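Thiamine-binding periplasmic protein (Escherichia coli, PDB 2QRY) binds thiamine, thiamine phosphate and thiamine diphosphate with high affinity in the periplasm and serves the ThiBPQ ABC transporter in thiamine import. Local coordinates at residues S150-R162 with A203-L216. Residues are numbered along the deposited sequence; the frame is centred on the assembly and turned at random.
Sequences SDQNWRVIYQDPR and AYGLFLKGESDLVL
V156-Q159 runs parallel to L214-L216, the strand axes 4.8 Å apart and their directions 13° apart, and the ladder is stitched by L214 N to R155 O, I157 N to L214 O and L216 N to I157 O. L214 O also takes a bond from S212 OG, at 2.9 Å; the two donors reach it from opposite faces of its carbonyl plane. On one side of the sheet lies I157, with 132 Å² covered by A203-L216. Its CB packs beside V215 CG1 at 3.6 Å, the two side chains pointing the same way. With CG1 beside the backbone N (chi1 -74°) and the chain then extended, CD1 reaches the helix that ends in the Schellman motif at G210, meeting L206 CB at 3.8 Å, while CG2 rests on A203 CB. Strand 156-159 is also paired in parallel with strand 193-197, and helix 200-208 leads back from that strand to strand 214-218, passing over I157; this is a beta-alpha-beta unit of the alpha/beta lobe of a periplasmic solute-binding protein. On the opposite side V156 CG2 packs on L214 CD1, and W154 CB lies 3.9 Å from the same L214 CD1. Y158 and L216 meet through their CB atoms, and Y158 OH bonds to W324 NE1. At the ligand end, the bend at chi2 brings the Q159 amide to the L216 carbonyl, where NE2, tilted slightly out of the carbonyl plane, donates to L216 O at 3.1 Å (N-H...O angle 154°) and also touches A203 CB. OE1 is buried against L216 CD2 and has no polar partner in the model. A leucine here would probably leave L216 O without this donor and disturb the packing beside S164 and W200, both thiamine-binding residues. The nearest atoms of the Q159 side chain and the bound thiamin phosphate are about 5 Å apart.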
loop_
_atom_site.group_PDB
_atom_site.type_symbol
_atom_site.label_atom_id
_atom_site.label_comp_id
_atom_site.label_asym_id
_atom_site.label_seq_id
_atom_site.Cartn_x
_atom_site.Cartn_y
_atom_site.Cartn_z
ATOM N N SER A 150 3.746 22.054 -14.135
ATOM C CA SER A 150 2.804 22.573 -15.125
ATOM C C SER A 150 2.059 23.812 -14.655
ATOM O O SER A 150 1.878 24.025 -13.458
ATOM C CB SER A 150 1.790 21.489 -15.502
ATOM O OG SER A 150 0.843 21.966 -16.437
ATOM N N ASP A 151 1.622 24.624 -15.612
ATOM C CA ASP A 151 0.881 25.842 -15.309
ATOM C C ASP A 151 -0.601 25.512 -15.191
ATOM O O ASP A 151 -1.397 26.342 -14.754
ATOM C CB ASP A 151 1.080 26.883 -16.412
ATOM C CG ASP A 151 2.537 27.079 -16.769
ATOM O OD1 ASP A 151 3.149 26.132 -17.324
ATOM O OD2 ASP A 151 3.070 28.178 -16.492
ATOM N N GLN A 152 -0.969 24.300 -15.599
ATOM C CA GLN A 152 -2.358 23.859 -15.517
ATOM C C GLN A 152 -2.769 23.864 -14.042
ATOM O O GLN A 152 -1.953 23.569 -13.168
ATOM C CB GLN A 152 -2.496 22.440 -16.078
ATOM C CG GLN A 152 -2.067 22.275 -17.538
ATOM C CD GLN A 152 -3.220 22.412 -18.526
ATOM O OE1 GLN A 152 -3.831 23.477 -18.650
ATOM N NE2 GLN A 152 -3.523 21.325 -19.237
ATOM N N ASN A 153 -4.023 24.205 -13.764
ATOM C CA ASN A 153 -4.510 24.221 -12.389
ATOM C C ASN A 153 -5.183 22.901 -12.009
ATOM O O ASN A 153 -6.369 22.868 -11.669
ATOM C CB ASN A 153 -5.497 25.371 -12.175
ATOM C CG ASN A 153 -4.820 26.728 -12.189
ATOM O OD1 ASN A 153 -3.900 26.987 -11.408
ATOM N ND2 ASN A 153 -5.274 27.607 -13.078
ATOM N N TRP A 154 -4.424 21.813 -12.074
ATOM C CA TRP A 154 -4.961 20.511 -11.712
ATOM C C TRP A 154 -5.134 20.454 -10.198
ATOM O O TRP A 154 -4.304 20.967 -9.454
ATOM C CB TRP A 154 -4.016 19.391 -12.150
ATOM C CG TRP A 154 -3.859 19.251 -13.621
ATOM C CD1 TRP A 154 -4.856 19.197 -14.553
ATOM C CD2 TRP A 154 -2.626 19.118 -14.339
ATOM N NE1 TRP A 154 -4.319 19.039 -15.810
ATOM C CE2 TRP A 154 -2.952 18.988 -15.706
ATOM C CE3 TRP A 154 -1.279 19.099 -13.958
ATOM C CZ2 TRP A 154 -1.978 18.838 -16.698
ATOM C CZ3 TRP A 154 -0.310 18.952 -14.942
ATOM C CH2 TRP A 154 -0.667 18.822 -16.298
ATOM N N ARG A 155 -6.221 19.837 -9.751
ATOM C CA ARG A 155 -6.491 19.699 -8.326
ATOM C C ARG A 155 -5.960 18.326 -7.920
ATOM O O ARG A 155 -6.278 17.317 -8.549
ATOM C CB ARG A 155 -7.996 19.751 -8.053
ATOM C CG ARG A 155 -8.771 20.729 -8.914
ATOM C CD ARG A 155 -8.673 22.150 -8.407
ATOM N NE ARG A 155 -9.194 22.286 -7.048
ATOM C CZ ARG A 155 -10.373 21.822 -6.644
ATOM N NH1 ARG A 155 -11.169 21.181 -7.497
ATOM N NH2 ARG A 155 -10.758 22.006 -5.386
ATOM N N VAL A 156 -5.163 18.285 -6.862
ATOM C CA VAL A 156 -4.594 17.031 -6.402
ATOM C C VAL A 156 -4.875 16.741 -4.934
ATOM O O VAL A 156 -4.944 17.649 -4.115
ATOM C CB VAL A 156 -3.065 17.023 -6.621
ATOM C CG1 VAL A 156 -2.432 15.848 -5.910
ATOM C CG2 VAL A 156 -2.759 16.950 -8.103
ATOM N N ILE A 157 -5.048 15.462 -4.622
ATOM C CA ILE A 157 -5.262 15.010 -3.252
ATOM C C ILE A 157 -4.356 13.794 -3.022
ATOM O O ILE A 157 -4.237 12.932 -3.890
ATOM C CB ILE A 157 -6.742 14.610 -2.999
ATOM C CG1 ILE A 157 -7.607 15.871 -2.896
ATOM C CG2 ILE A 157 -6.864 13.812 -1.704
ATOM C CD1 ILE A 157 -9.090 15.606 -2.719
ATOM N N TYR A 158 -3.696 13.733 -1.873
ATOM C CA TYR A 158 -2.843 12.585 -1.575
ATOM C C TYR A 158 -2.828 12.313 -0.077
ATOM O O TYR A 158 -3.478 13.027 0.686
ATOM C CB TYR A 158 -1.424 12.803 -2.126
ATOM C CG TYR A 158 -0.668 13.952 -1.498
ATOM C CD1 TYR A 158 0.118 13.757 -0.365
ATOM C CD2 TYR A 158 -0.749 15.238 -2.031
ATOM C CE1 TYR A 158 0.807 14.816 0.224
ATOM C CE2 TYR A 158 -0.064 16.301 -1.445
ATOM C CZ TYR A 158 0.707 16.084 -0.323
ATOM O OH TYR A 158 1.373 17.133 0.263
ATOM N N GLN A 159 -2.104 11.280 0.345
ATOM C CA GLN A 159 -2.063 10.910 1.759
ATOM C C GLN A 159 -0.827 11.344 2.534
ATOM O O GLN A 159 0.241 11.581 1.969
ATOM C CB GLN A 159 -2.225 9.395 1.921
ATOM C CG GLN A 159 -3.378 8.786 1.138
ATOM C CD GLN A 159 -3.085 8.718 -0.345
ATOM O OE1 GLN A 159 -1.971 8.412 -0.748
ATOM N NE2 GLN A 159 -4.087 8.996 -1.163
ATOM N N ASP A 160 -0.999 11.420 3.849
ATOM C CA ASP A 160 0.052 11.809 4.775
ATOM C C ASP A 160 1.091 10.693 4.862
ATOM O O ASP A 160 0.769 9.565 5.225
ATOM C CB ASP A 160 -0.558 12.049 6.156
ATOM C CG ASP A 160 0.419 12.678 7.122
ATOM O OD1 ASP A 160 1.616 12.333 7.065
ATOM O OD2 ASP A 160 -0.012 13.506 7.953
ATOM N N PRO A 161 2.354 10.996 4.525
ATOM C CA PRO A 161 3.427 9.996 4.571
ATOM C C PRO A 161 3.729 9.438 5.967
ATOM O O PRO A 161 4.363 8.387 6.105
ATOM C CB PRO A 161 4.619 10.736 3.955
ATOM C CG PRO A 161 4.324 12.178 4.263
ATOM C CD PRO A 161 2.849 12.272 3.975
ATOM N N ARG A 162 3.267 10.140 6.998
ATOM C CA ARG A 162 3.485 9.710 8.371
ATOM C C ARG A 162 2.473 8.638 8.791
ATOM O O ARG A 162 2.685 7.916 9.765
ATOM C CB ARG A 162 3.377 10.918 9.313
ATOM C CG ARG A 162 4.421 12.000 9.058
ATOM C CD ARG A 162 4.085 13.313 9.774
ATOM N NE ARG A 162 2.845 13.902 9.270
ATOM C CZ ARG A 162 2.429 15.136 9.543
ATOM N NH1 ARG A 162 3.157 15.931 10.325
ATOM N NH2 ARG A 162 1.281 15.575 9.039
ATOM N N ALA A 203 -9.146 9.806 0.899
ATOM C CA ALA A 203 -8.574 10.473 -0.264
ATOM C C ALA A 203 -9.304 10.078 -1.544
ATOM O O ALA A 203 -9.746 10.934 -2.313
ATOM C CB ALA A 203 -7.101 10.117 -0.392
ATOM N N TYR A 204 -9.418 8.773 -1.766
ATOM C CA TYR A 204 -10.066 8.245 -2.959
ATOM C C TYR A 204 -11.539 8.625 -3.003
ATOM O O TYR A 204 -12.087 8.929 -4.065
ATOM C CB TYR A 204 -9.893 6.717 -3.008
ATOM C CG TYR A 204 -9.888 6.159 -4.412
ATOM C CD1 TYR A 204 -11.039 5.606 -4.970
ATOM C CD2 TYR A 204 -8.740 6.228 -5.203
ATOM C CE1 TYR A 204 -11.050 5.135 -6.287
ATOM C CE2 TYR A 204 -8.736 5.763 -6.518
ATOM C CZ TYR A 204 -9.894 5.220 -7.055
ATOM O OH TYR A 204 -9.899 4.768 -8.358
ATOM N N GLY A 205 -12.177 8.629 -1.842
ATOM C CA GLY A 205 -13.579 8.995 -1.785
ATOM C C GLY A 205 -13.816 10.431 -2.214
ATOM O O GLY A 205 -14.781 10.717 -2.933
ATOM N N LEU A 206 -12.948 11.340 -1.774
ATOM C CA LEU A 206 -13.093 12.740 -2.147
ATOM C C LEU A 206 -12.873 12.844 -3.646
ATOM O O LEU A 206 -13.570 13.585 -4.327
ATOM C CB LEU A 206 -12.080 13.612 -1.404
ATOM C CG LEU A 206 -12.222 13.651 0.118
ATOM C CD1 LEU A 206 -11.008 14.324 0.723
ATOM C CD2 LEU A 206 -13.499 14.389 0.497
ATOM N N PHE A 207 -11.912 12.093 -4.172
ATOM C CA PHE A 207 -11.672 12.136 -5.605
ATOM C C PHE A 207 -12.951 11.747 -6.341
ATOM O O PHE A 207 -13.431 12.488 -7.203
ATOM C CB PHE A 207 -10.544 11.179 -6.001
ATOM C CG PHE A 207 -10.499 10.870 -7.478
ATOM C CD1 PHE A 207 -10.136 11.845 -8.401
ATOM C CD2 PHE A 207 -10.832 9.594 -7.943
ATOM C CE1 PHE A 207 -10.107 11.557 -9.781
ATOM C CE2 PHE A 207 -10.806 9.290 -9.310
ATOM C CZ PHE A 207 -10.441 10.280 -10.234
ATOM N N LEU A 208 -13.507 10.590 -5.991
ATOM C CA LEU A 208 -14.721 10.109 -6.638
ATOM C C LEU A 208 -15.879 11.088 -6.484
ATOM O O LEU A 208 -16.780 11.119 -7.319
ATOM C CB LEU A 208 -15.120 8.745 -6.083
ATOM C CG LEU A 208 -14.119 7.629 -6.360
ATOM C CD1 LEU A 208 -14.551 6.375 -5.631
ATOM C CD2 LEU A 208 -14.028 7.381 -7.855
ATOM N N LYS A 209 -15.859 11.881 -5.416
ATOM C CA LYS A 209 -16.911 12.864 -5.199
ATOM C C LYS A 209 -16.663 14.130 -6.031
ATOM O O LYS A 209 -17.496 15.034 -6.063
ATOM C CB LYS A 209 -17.030 13.198 -3.705
ATOM C CG LYS A 209 -17.870 12.173 -2.936
ATOM C CD LYS A 209 -17.859 12.377 -1.421
ATOM C CE LYS A 209 -16.530 11.931 -0.804
ATOM N NZ LYS A 209 -16.546 11.878 0.694
ATOM N N GLY A 210 -15.514 14.180 -6.706
ATOM C CA GLY A 210 -15.188 15.319 -7.549
ATOM C C GLY A 210 -14.353 16.428 -6.930
ATOM O O GLY A 210 -14.135 17.461 -7.562
ATOM N N GLU A 211 -13.867 16.228 -5.709
ATOM C CA GLU A 211 -13.080 17.259 -5.044
ATOM C C GLU A 211 -11.684 17.492 -5.615
ATOM O O GLU A 211 -11.000 18.438 -5.217
ATOM C CB GLU A 211 -13.007 16.975 -3.545
ATOM C CG GLU A 211 -14.389 16.804 -2.929
ATOM C CD GLU A 211 -14.507 17.382 -1.530
ATOM O OE1 GLU A 211 -15.554 17.146 -0.884
ATOM O OE2 GLU A 211 -13.569 18.078 -1.078
ATOM N N SER A 212 -11.259 16.650 -6.551
ATOM C CA SER A 212 -9.951 16.839 -7.171
ATOM C C SER A 212 -9.883 16.188 -8.552
ATOM O O SER A 212 -10.659 15.289 -8.866
ATOM C CB SER A 212 -8.827 16.298 -6.265
ATOM O OG SER A 212 -8.784 14.885 -6.246
ATOM N N ASP A 213 -8.955 16.664 -9.376
ATOM C CA ASP A 213 -8.769 16.136 -10.720
ATOM C C ASP A 213 -7.932 14.868 -10.663
ATOM O O ASP A 213 -8.064 13.988 -11.513
ATOM C CB ASP A 213 -8.068 17.170 -11.602
ATOM C CG ASP A 213 -8.880 18.444 -11.772
ATOM O OD1 ASP A 213 -10.023 18.356 -12.261
ATOM O OD2 ASP A 213 -8.375 19.534 -11.422
ATOM N N LEU A 214 -7.076 14.782 -9.648
ATOM C CA LEU A 214 -6.205 13.626 -9.467
ATOM C C LEU A 214 -6.036 13.260 -7.994
ATOM O O LEU A 214 -6.158 14.118 -7.115
ATOM C CB LEU A 214 -4.825 13.925 -10.058
ATOM C CG LEU A 214 -4.732 14.319 -11.532
ATOM C CD1 LEU A 214 -3.877 15.566 -11.683
ATOM C CD2 LEU A 214 -4.149 13.167 -12.325
ATOM N N VAL A 215 -5.766 11.976 -7.743
ATOM C CA VAL A 215 -5.507 11.450 -6.397
ATOM C C VAL A 215 -4.414 10.406 -6.471
ATOM O O VAL A 215 -4.392 9.592 -7.402
ATOM C CB VAL A 215 -6.697 10.705 -5.755
ATOM C CG1 VAL A 215 -7.537 11.661 -4.952
ATOM C CG2 VAL A 215 -7.502 9.970 -6.823
ATOM N N LEU A 216 -3.516 10.409 -5.492
ATOM C CA LEU A 216 -2.473 9.399 -5.483
ATOM C C LEU A 216 -3.121 8.063 -5.130
ATOM O O LEU A 216 -3.771 7.938 -4.096
ATOM C CB LEU A 216 -1.398 9.707 -4.453
ATOM C CG LEU A 216 -0.330 8.633 -4.641
ATOM C CD1 LEU A 216 0.975 9.299 -4.980
ATOM C CD2 LEU A 216 -0.231 7.739 -3.418
#